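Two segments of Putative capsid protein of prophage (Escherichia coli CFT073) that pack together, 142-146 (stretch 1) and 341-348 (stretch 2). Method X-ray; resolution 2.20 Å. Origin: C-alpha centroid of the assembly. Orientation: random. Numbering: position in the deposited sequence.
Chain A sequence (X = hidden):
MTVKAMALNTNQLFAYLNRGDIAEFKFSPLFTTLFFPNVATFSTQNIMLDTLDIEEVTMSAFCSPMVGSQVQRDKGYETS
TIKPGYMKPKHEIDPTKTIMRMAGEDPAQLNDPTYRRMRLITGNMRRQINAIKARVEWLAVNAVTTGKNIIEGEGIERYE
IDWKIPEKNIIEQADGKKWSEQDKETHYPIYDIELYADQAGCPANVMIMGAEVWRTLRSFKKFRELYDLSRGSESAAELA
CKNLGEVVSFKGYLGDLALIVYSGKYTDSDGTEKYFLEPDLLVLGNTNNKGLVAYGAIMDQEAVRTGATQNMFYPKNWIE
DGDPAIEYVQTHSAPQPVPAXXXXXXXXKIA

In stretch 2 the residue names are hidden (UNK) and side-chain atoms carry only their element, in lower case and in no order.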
# COMPACT_ATOMS: atom_id res chain seq x y z
N ASN A 142 -5.91 5.20 1.98
CA ASN A 142 -6.62 6.47 1.81
C ASN A 142 -7.77 6.39 0.80
O ASN A 142 -8.83 6.93 1.03
CB ASN A 142 -5.64 7.57 1.43
CG ASN A 142 -4.71 7.97 2.59
OD1 ASN A 142 -4.73 7.37 3.64
ND2 ASN A 142 -3.88 8.97 2.36
N ALA A 143 -7.57 5.71 -0.31
CA ALA A 143 -8.62 5.56 -1.31
C ALA A 143 -9.83 4.83 -0.73
O ALA A 143 -10.94 5.29 -0.85
CB ALA A 143 -8.09 4.84 -2.55
N VAL A 144 -9.58 3.70 -0.08
CA VAL A 144 -10.63 2.86 0.51
C VAL A 144 -11.38 3.60 1.62
O VAL A 144 -12.60 3.48 1.71
CB VAL A 144 -10.02 1.53 1.06
CG1 VAL A 144 -10.98 0.81 2.01
CG2 VAL A 144 -9.61 0.64 -0.11
N THR A 145 -10.66 4.36 2.45
CA THR A 145 -11.25 4.94 3.66
C THR A 145 -11.83 6.35 3.47
O THR A 145 -12.66 6.79 4.28
CB THR A 145 -10.25 4.95 4.84
OG1 THR A 145 -9.10 5.75 4.53
CG2 THR A 145 -9.82 3.51 5.19
N THR A 146 -11.36 7.07 2.46
CA THR A 146 -11.81 8.45 2.21
C THR A 146 -12.25 8.69 0.77
O THR A 146 -12.75 9.75 0.46
CB THR A 146 -10.68 9.48 2.49
OG1 THR A 146 -9.64 9.38 1.49
CG2 THR A 146 -10.10 9.31 3.91
N UNK A 341 -14.28 -1.32 -7.56
CA UNK A 341 -15.50 -0.57 -7.24
C UNK A 341 -15.41 0.03 -5.82
O UNK A 341 -15.53 -0.69 -4.83
o UNK A 341 -19.08 -1.43 -7.47
c UNK A 341 -16.72 -1.49 -7.38
c UNK A 341 -18.04 -0.77 -7.24
o UNK A 341 -18.09 0.43 -6.94
N UNK A 342 -15.22 1.36 -5.74
CA UNK A 342 -15.05 2.06 -4.46
C UNK A 342 -16.31 1.99 -3.59
O UNK A 342 -16.26 2.16 -2.37
c UNK A 342 -14.61 3.56 -4.68
c UNK A 342 -12.37 3.55 -3.34
c UNK A 342 -13.83 4.11 -3.48
c UNK A 342 -15.81 4.47 -5.12
N UNK A 343 -17.45 1.72 -4.21
CA UNK A 343 -18.72 1.74 -3.49
C UNK A 343 -18.88 0.53 -2.56
O UNK A 343 -19.76 0.49 -1.74
c UNK A 343 -19.89 1.82 -4.47
n UNK A 343 -22.63 1.99 -8.54
c UNK A 343 -19.82 3.02 -5.41
n UNK A 343 -20.65 1.77 -7.35
c UNK A 343 -20.87 2.92 -6.49
c UNK A 343 -21.49 1.35 -8.30
n UNK A 343 -21.17 0.28 -9.02
N UNK A 344 -18.00 -0.45 -2.70
CA UNK A 344 -18.04 -1.67 -1.91
C UNK A 344 -17.15 -1.64 -0.67
O UNK A 344 -16.84 -2.70 -0.11
c UNK A 344 -18.59 -3.07 -3.97
c UNK A 344 -18.11 -4.27 -4.81
n UNK A 344 -18.49 -5.12 -7.12
c UNK A 344 -17.64 -2.84 -2.82
c UNK A 344 -19.17 -4.66 -5.88
N UNK A 345 -16.75 -0.45 -0.24
CA UNK A 345 -15.97 -0.24 0.98
C UNK A 345 -16.77 0.62 1.93
O UNK A 345 -17.32 1.64 1.52
c UNK A 345 -12.18 -2.13 -0.43
c UNK A 345 -12.78 -0.82 -2.33
c UNK A 345 -12.05 -1.85 -1.77
c UNK A 345 -13.01 -1.39 0.34
c UNK A 345 -14.67 0.47 0.64
c UNK A 345 -13.75 -0.34 -0.22
c UNK A 345 -13.62 -0.07 -1.56
N UNK A 346 -16.88 0.18 3.18
CA UNK A 346 -17.48 0.97 4.23
C UNK A 346 -16.43 1.16 5.33
O UNK A 346 -15.83 0.20 5.78
c UNK A 346 -19.84 0.06 3.67
c UNK A 346 -18.76 0.28 4.80
c UNK A 346 -19.33 1.06 5.99
N UNK A 347 -16.19 2.40 5.73
CA UNK A 347 -15.25 2.70 6.83
C UNK A 347 -16.00 3.31 8.03
O UNK A 347 -16.82 4.23 7.88
c UNK A 347 -14.12 3.64 6.35
c UNK A 347 -13.11 3.97 7.48
o UNK A 347 -13.44 3.03 5.25
N UNK A 348 -15.71 2.78 9.21
CA UNK A 348 -16.37 3.22 10.43
C UNK A 348 -15.35 3.69 11.45
O UNK A 348 -14.38 2.98 11.73
c UNK A 348 -17.28 2.13 11.03
c UNK A 348 -18.17 1.53 9.95
c UNK A 348 -18.14 2.71 12.24
O HOH W 1 -14.93 2.98 3.02

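Position 341 carries four side-chain atoms: two carbons in a row, the second bearing two oxygens. This is a short carboxylate, and it stays clear of the helix of stretch 1. The residue is Asp 341. Its negative charge suits a partly exposed turn, where its carboxylate can accept hydrogen bonds from the backbone N and the side chain of the residue two places on.

Position 342 has four carbons, forked at the first, with one arm two carbons long. CA-to-CB points sideways, yet the longer arm ends near stretch 1, its last carbon 3.4 Å from Ala 143 O. The fork and unequal arms identify Ile 342. With chi1 in t and chi2 in p, CD1 reaches the helix backbone, also lying 4.3 Å from Val 144 CA. An apolar chain of this length suits a buried site whose backbone stands some way off.

At position 343 three carbons lead to a nitrogen and then to a carbon carrying two more nitrogens, a guanidinium group. It does not touch stretch 1. This is Arg 343, exposed and turned back on Asp 341: NE donates to OD1 of Asp 341 at 2.9 Å and NH2 to OD2 of Asp 341 at 3.1 Å, a two-pronged salt bridge. Arg 343 N also donates to Asp 341 OD1, at 3.1 Å, so the carboxylate ties down both backbone and side chain.

Position 344 shows four carbons in a row ending in nitrogen, again out of reach of the helix. It is Lys 344, whose NZ forms a long salt bridge with Asp 341 OD2 at 3.8 Å. Its backbone N donates to Asp 341 O at 3.3 Å, helping to close the turn.

Position 345 has one carbon followed by a ring of six carbons, with no heteroatom, and points toward the helix. Val 144 CG2 sits over one face of the ring, 3.8 Å from the centroid and 12° off the normal, a CH-pi contact. The residue is Phe 345. Val 144 CG1 approaches CD1 of Phe 345 to 3.4 Å. A flat aromatic ring gives the methyl a broad surface to rest on.

Position 346 has three carbons, one bearing the other two, and points away from stretch 1. It is Val 346, a beta-branched residue well suited to a buried strand.

Position 347 again points toward the helix, and its first carbon carries one oxygen and one carbon. The oxygen lies 3.3 Å from Thr 145 CA. This is Thr 347, small enough to fit close to the helix and polar enough to engage water 1, 2.7 Å from its OG1.

Position 348 has three carbons in the same fork as Val 346 and is out of reach. It is Val 348, likewise buried in the strand.

The contact therefore combines apolar packing of Phe 345 on Val 144, and the reach of Ile 342 CD1 to the helix backbone, with a water link. No direct hydrogen bond crosses between the stretches; instead water 1 donates to Val 144 O at 2.7 Å and also hydrogen-bonds Thr 347 OG1, joining helix to strand.

Stretch 2, residues 341-348: DIRKFVTV
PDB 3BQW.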